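Local coordinates for serine-threonine phosphatase 2C (Toxoplasma gondii, PDB 2I44), which probably removes phosphate from phosphoserine and phosphothreonine in proteins, as a metal-dependent phosphatase of the PP2C family, and here binds two calcium ions, at residues Glu37-Leu42 with Asn70-Val75; Asp60-Asp65 with Leu227-Ala232. All blocks are in the same frame, centred on the assembly; numbering follows the deposited sequence.

Interaction 1: Glu37-Leu42 with Asn70-Val75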
loop_
_atom_site.group_PDB
_atom_site.type_symbol
_atom_site.label_atom_id
_atom_site.label_comp_id
_atom_site.label_asym_id
_atom_site.label_seq_id
_atom_site.Cartn_x
_atom_site.Cartn_y
_atom_site.Cartn_z
ATOM N N GLU A 37 -9.875 10.439 -0.455
ATOM C CA GLU A 37 -9.092 9.964 0.674
ATOM C C GLU A 37 -7.934 9.045 0.308
ATOM O O GLU A 37 -7.298 8.458 1.184
ATOM C CB GLU A 37 -10.024 9.299 1.688
ATOM C CG GLU A 37 -11.268 10.141 1.948
ATOM C CD GLU A 37 -12.033 9.744 3.196
ATOM O OE1 GLU A 37 -12.195 8.529 3.446
ATOM O OE2 GLU A 37 -12.490 10.658 3.920
ATOM N N ASP A 38 -7.668 8.918 -0.988
ATOM C CA ASP A 38 -6.551 8.113 -1.467
ATOM C C ASP A 38 -5.334 9.034 -1.486
ATOM O O ASP A 38 -5.451 10.226 -1.800
ATOM C CB ASP A 38 -6.795 7.627 -2.901
ATOM C CG ASP A 38 -7.516 6.292 -2.973
ATOM O OD1 ASP A 38 -8.004 5.793 -1.934
ATOM O OD2 ASP A 38 -7.602 5.747 -4.099
ATOM N N ARG A 39 -4.172 8.485 -1.156
ATOM C CA ARG A 39 -2.927 9.239 -1.171
ATOM C C ARG A 39 -1.823 8.337 -1.724
ATOM O O ARG A 39 -2.017 7.130 -1.878
ATOM C CB ARG A 39 -2.579 9.725 0.240
ATOM C CG ARG A 39 -3.517 10.814 0.767
ATOM C CD ARG A 39 -3.393 12.100 -0.054
ATOM N NE ARG A 39 -4.170 13.201 0.517
ATOM C CZ ARG A 39 -5.496 13.319 0.447
ATOM N NH1 ARG A 39 -6.226 12.403 -0.179
ATOM N NH2 ARG A 39 -6.098 14.353 1.020
ATOM N N PHE A 40 -0.668 8.913 -2.030
ATOM C CA PHE A 40 0.426 8.120 -2.570
ATOM C C PHE A 40 1.761 8.837 -2.442
ATOM O O PHE A 40 1.820 10.056 -2.259
ATOM C CB PHE A 40 0.143 7.776 -4.033
ATOM C CG PHE A 40 -0.128 8.974 -4.899
ATOM C CD1 PHE A 40 0.912 9.789 -5.331
ATOM C CD2 PHE A 40 -1.426 9.282 -5.295
ATOM C CE1 PHE A 40 0.669 10.886 -6.146
ATOM C CE2 PHE A 40 -1.678 10.383 -6.112
ATOM C CZ PHE A 40 -0.628 11.186 -6.538
ATOM N N THR A 41 2.833 8.066 -2.564
ATOM C CA THR A 41 4.171 8.600 -2.422
ATOM C C THR A 41 5.127 7.850 -3.330
ATOM O O THR A 41 5.099 6.625 -3.393
ATOM C CB THR A 41 4.640 8.461 -0.956
ATOM O OG1 THR A 41 3.787 9.242 -0.106
ATOM C CG2 THR A 41 6.094 8.914 -0.800
ATOM N N LEU A 42 5.957 8.593 -4.050
ATOM C CA LEU A 42 6.941 7.990 -4.930
ATOM C C LEU A 42 8.275 8.702 -4.747
ATOM O O LEU A 42 8.368 9.914 -4.936
ATOM C CB LEU A 42 6.487 8.079 -6.396
ATOM C CG LEU A 42 7.301 7.275 -7.423
ATOM C CD1 LEU A 42 6.538 7.175 -8.728
ATOM C CD2 LEU A 42 8.647 7.922 -7.651
ATOM N N ASN A 70 -1.263 12.201 6.083
ATOM C CA ASN A 70 -0.050 12.300 6.879
ATOM C C ASN A 70 0.925 11.136 6.731
ATOM O O ASN A 70 2.119 11.351 6.495
ATOM C CB ASN A 70 -0.421 12.483 8.350
ATOM C CG ASN A 70 -0.930 13.879 8.643
ATOM O OD1 ASN A 70 -0.145 14.812 8.788
ATOM N ND2 ASN A 70 -2.251 14.034 8.706
ATOM N N VAL A 71 0.429 9.909 6.861
ATOM C CA VAL A 71 1.309 8.749 6.764
ATOM C C VAL A 71 2.161 8.780 5.503
ATOM O O VAL A 71 3.282 8.274 5.498
ATOM C CB VAL A 71 0.510 7.411 6.822
ATOM C CG1 VAL A 71 0.077 6.983 5.430
ATOM C CG2 VAL A 71 1.351 6.332 7.496
ATOM N N LYS A 72 1.646 9.396 4.443
ATOM C CA LYS A 72 2.374 9.461 3.181
ATOM C C LYS A 72 3.693 10.222 3.289
ATOM O O LYS A 72 4.616 9.973 2.519
ATOM C CB LYS A 72 1.522 10.121 2.095
ATOM C CG LYS A 72 1.645 11.626 2.084
ATOM C CD LYS A 72 0.781 12.263 1.034
ATOM C CE LYS A 72 0.953 13.773 1.070
ATOM N NZ LYS A 72 0.037 14.442 0.120
ATOM N N ASP A 73 3.772 11.159 4.228
ATOM C CA ASP A 73 4.980 11.954 4.413
ATOM C C ASP A 73 5.853 11.379 5.524
ATOM O O ASP A 73 6.938 11.887 5.796
ATOM C CB ASP A 73 4.626 13.413 4.757
ATOM C CG ASP A 73 3.677 14.054 3.744
ATOM O OD1 ASP A 73 3.968 14.033 2.528
ATOM O OD2 ASP A 73 2.637 14.593 4.174
ATOM N N LEU A 74 5.381 10.316 6.166
ATOM C CA LEU A 74 6.138 9.701 7.248
ATOM C C LEU A 74 6.926 8.456 6.858
ATOM O O LEU A 74 7.945 8.146 7.476
ATOM C CB LEU A 74 5.199 9.339 8.402
ATOM C CG LEU A 74 4.378 10.464 9.040
ATOM C CD1 LEU A 74 3.492 9.881 10.147
ATOM C CD2 LEU A 74 5.308 11.535 9.605
ATOM N N VAL A 75 6.460 7.740 5.840
ATOM C CA VAL A 75 7.116 6.505 5.423
ATOM C C VAL A 75 8.564 6.596 4.957
ATOM O O VAL A 75 9.398 5.815 5.407
ATOM C CB VAL A 75 6.290 5.764 4.333
ATOM C CG1 VAL A 75 5.002 5.234 4.945
ATOM C CG2 VAL A 75 5.976 6.696 3.177
#

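Interaction 2: Asp60-Asp65 with Leu227-Ala232. With CA (calcium ion), chain E; CA (calcium ion), chain D.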
loop_
_atom_site.group_PDB
_atom_site.type_symbol
_atom_site.label_atom_id
_atom_site.label_comp_id
_atom_site.label_asym_id
_atom_site.label_seq_id
_atom_site.Cartn_x
_atom_site.Cartn_y
_atom_site.Cartn_z
ATOM N N ASP A 60 -4.951 4.019 0.970
ATOM C CA ASP A 60 -6.406 4.189 0.924
ATOM C C ASP A 60 -6.912 4.607 2.305
ATOM O O ASP A 60 -7.053 3.781 3.210
ATOM C CB ASP A 60 -7.095 2.881 0.492
ATOM C CG ASP A 60 -8.600 3.047 0.252
ATOM O OD1 ASP A 60 -9.156 4.119 0.576
ATOM O OD2 ASP A 60 -9.228 2.088 -0.263
ATOM N N GLY A 61 -7.187 5.898 2.464
ATOM C CA GLY A 61 -7.681 6.382 3.737
ATOM C C GLY A 61 -9.170 6.162 3.900
ATOM O O GLY A 61 -9.890 5.953 2.919
ATOM N N THR A 62 -9.629 6.188 5.145
ATOM C CA THR A 62 -11.041 6.026 5.459
ATOM C C THR A 62 -11.332 6.779 6.764
ATOM O O THR A 62 -10.475 6.859 7.646
ATOM C CB THR A 62 -11.426 4.539 5.606
ATOM O OG1 THR A 62 -12.811 4.433 5.949
ATOM C CG2 THR A 62 -10.604 3.881 6.681
ATOM N N VAL A 63 -12.549 7.304 6.874
ATOM C CA VAL A 63 -12.984 8.099 8.020
ATOM C C VAL A 63 -12.140 9.370 7.990
ATOM O O VAL A 63 -11.390 9.661 8.919
ATOM C CB VAL A 63 -12.769 7.373 9.377
ATOM C CG1 VAL A 63 -13.436 8.165 10.487
ATOM C CG2 VAL A 63 -13.340 5.957 9.323
ATOM N N GLY A 64 -12.274 10.120 6.905
ATOM C CA GLY A 64 -11.498 11.334 6.738
ATOM C C GLY A 64 -10.189 10.992 6.050
ATOM O O GLY A 64 -9.829 9.818 5.953
ATOM N N ASP A 65 -9.473 12.003 5.572
ATOM C CA ASP A 65 -8.205 11.769 4.893
ATOM C C ASP A 65 -6.994 11.978 5.805
ATOM O O ASP A 65 -5.853 11.923 5.353
ATOM C CB ASP A 65 -8.076 12.688 3.668
ATOM C CG ASP A 65 -8.182 14.173 4.021
ATOM O OD1 ASP A 65 -7.903 14.546 5.181
ATOM O OD2 ASP A 65 -8.537 14.974 3.126
ATOM N N LEU A 227 -14.078 -0.962 10.674
ATOM C CA LEU A 227 -13.288 -1.098 9.458
ATOM C C LEU A 227 -13.492 -2.489 8.889
ATOM O O LEU A 227 -13.808 -3.430 9.618
ATOM C CB LEU A 227 -11.802 -0.877 9.755
ATOM C CG LEU A 227 -11.419 0.482 10.344
ATOM C CD1 LEU A 227 -9.920 0.528 10.586
ATOM C CD2 LEU A 227 -11.836 1.588 9.377
ATOM N N GLN A 228 -13.321 -2.624 7.581
ATOM C CA GLN A 228 -13.482 -3.923 6.954
ATOM C C GLN A 228 -12.151 -4.605 6.653
ATOM O O GLN A 228 -12.092 -5.579 5.915
ATOM C CB GLN A 228 -14.360 -3.797 5.709
ATOM C CG GLN A 228 -15.811 -3.561 6.088
ATOM C CD GLN A 228 -16.712 -3.307 4.898
ATOM O OE1 GLN A 228 -16.471 -2.399 4.103
ATOM N NE2 GLN A 228 -17.764 -4.109 4.775
ATOM N N TYR A 229 -11.080 -4.067 7.228
ATOM C CA TYR A 229 -9.759 -4.670 7.113
ATOM C C TYR A 229 -9.174 -4.664 8.528
ATOM O O TYR A 229 -9.458 -3.761 9.325
ATOM C CB TYR A 229 -8.866 -3.943 6.093
ATOM C CG TYR A 229 -8.850 -2.439 6.146
ATOM C CD1 TYR A 229 -7.903 -1.760 6.907
ATOM C CD2 TYR A 229 -9.753 -1.688 5.397
ATOM C CE1 TYR A 229 -7.853 -0.365 6.916
ATOM C CE2 TYR A 229 -9.712 -0.298 5.402
ATOM C CZ TYR A 229 -8.759 0.355 6.162
ATOM O OH TYR A 229 -8.696 1.725 6.166
ATOM N N SER A 230 -8.374 -5.677 8.837
ATOM C CA SER A 230 -7.813 -5.851 10.178
ATOM C C SER A 230 -6.418 -5.308 10.506
ATOM O O SER A 230 -5.930 -5.483 11.630
ATOM C CB SER A 230 -7.873 -7.334 10.524
ATOM O OG SER A 230 -7.511 -8.098 9.394
ATOM N N ARG A 231 -5.767 -4.681 9.532
ATOM C CA ARG A 231 -4.448 -4.096 9.748
ATOM C C ARG A 231 -4.433 -2.759 9.027
ATOM O O ARG A 231 -4.994 -2.634 7.937
ATOM C CB ARG A 231 -3.340 -5.018 9.219
ATOM C CG ARG A 231 -3.366 -6.406 9.845
ATOM C CD ARG A 231 -2.054 -7.140 9.654
ATOM N NE ARG A 231 -2.168 -8.560 9.972
ATOM C CZ ARG A 231 -1.153 -9.418 9.932
ATOM N NH1 ARG A 231 0.060 -8.994 9.593
ATOM N NH2 ARG A 231 -1.358 -10.705 10.205
ATOM N N ALA A 232 -3.813 -1.758 9.639
ATOM C CA ALA A 232 -3.783 -0.438 9.035
ATOM C C ALA A 232 -3.000 0.592 9.827
ATOM O O ALA A 232 -2.602 0.361 10.976
ATOM C CB ALA A 232 -5.210 0.061 8.858
HETATM CA CA CA E . -11.016 5.112 1.228
HETATM CA CA CA D . -11.203 2.538 -1.189
HETATM O O HOH W 1 -9.391 2.282 3.569
HETATM O O HOH W 2 -9.896 3.666 -2.741
HETATM O O HOH W 3 -12.046 4.285 -0.390
HETATM O O HOH W 4 -11.821 1.350 0.204
HETATM O O HOH W 5 -11.760 3.195 2.312
HETATM O O HOH W 6 -12.505 6.762 1.697
#

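Interaction 1: Glu37-Leu42 with Asn70-Val75
Thr41 and Lys72 meet where helix 66-80 lies on strand 38-43, a helix-on-sheet contact in the layered PP2C fold, whose antiparallel sheets carry helices on their outer faces. The axes of strand 38-42 and helix 70-75 pass 7.8 Å apart and run almost parallel, at 16°.

The polar link across the contact is a hydrogen bond from Thr41 OG1 to the backbone carbonyl Lys72 O, 2.8 Å, although OG1 sits too close to another atom for its place to be certain. Threonine suits this position: its beta-branched side chain is at home in a strand, and its hydroxyl can meet a helix carbonyl. Thr41 CG2 lies 3.8 Å from Lys72 O.

In the packing, Lys72 CD lies 4.1 Å from Phe40 O, and Lys72 CB sits beside Thr41 OG1 if that oxygen is rightly placed. With chi1 at 87°, Lys72 CG lies between the backbone N and the carbonyl carbon; the extended chain beyond it runs mainly across the strand and ends beside the Arg39 side chain. Phe40, by contrast, points away from the helix and packs on Ile26 of strand 22-29.

The charged ends lie close, with Arg39 NE 4.4 Å from Lys72 NZ, but they gather round an acid: Arg39 NE forms a salt bridge with Glu69, whose carboxylate also draws Lys72 NZ over a long, weak ion pair. Lys72 NZ lies at the edge of the guanidinium, near its plane. Arg39 bends at chi2 and gives NH1 to Asp38 O, 2.8 Å, and also to Gln36 O. That Asp38 oxygen lies nearly in the guanidinium plane, whereas NH1 itself stands well above the plane of the Asp38 carbonyl.

Interaction 2: Asp60-Asp65 with Leu227-Ala232
Tyr229 reaches across from the loop before strand 233-234 to Thr62, at the end of strand 53-62 and beside the two-metal centre of the PP2C fold. Its chi1 of 45° sets the ring between backbone N and carbonyl carbon and sends the phenol toward the strand, while Ala232 CB lies in plane at the ring edge. Thr62 comes from the opposite direction, oblique to the ring. Its CG2 is modelled only 2.9 Å from Tyr229 OH, too short for a methyl, so the placing of the two threonine branches is doubtful.

If the modelled CG2 of Thr62 is right, Leu227 CD2 touches it at 3.7 Å. Leucine suits this buried place because its apolar side chain packs on Ile209 and Ser137 and can lie against a methyl.

The phenol does not bond directly to the strand. Water 1 bridges instead, donating to Asp60 O at 2.8 Å and hydrogen-bonded to Tyr229 OH at 2.7 Å. The side chain of Asp60 turns to the metals: its chi1 of -173° places CG opposite the backbone N and offers one carboxylate oxygen to each ion. OD1 of Asp60 binds the calcium ion of chain E at 2.2 Å and OD2 that of chain D at 2.2 Å. Gly61 adds its carbonyl O to the chain E calcium, whereas Asp266 and Asp311 join the chain D site; water 3 spans both ions.

Carboxylate, glycine carbonyl and bridging water are hard oxygen ligands suited to calcium. The loop tyrosine thus reaches the metal-binding residue through a water on its backbone carbonyl, while both carboxylate oxygens of Asp60 are taken up by calcium.

How the interactions relate
Both contacts depend on one sheet, in which strands 38-43 and 53-62 are antiparallel neighbours, but they use different parts of it. Interaction 1 is partly buried on an outer face, where a lysine of the helix meets an arginine of the strand beside a helix glutamate; interaction 2 is more buried, at the strand end, where a loop meets a metal site through water. Their chemistry differs accordingly: aliphatic methylenes and an acid-centred charge cluster in the first, oxygen ligands around calcium in the second. They touch directly, with Glu37 O probably hydrogen-bonded to Gly61 N at 2.9 Å, and Asp38 lying close to the metal-bound carboxylate of Asp60.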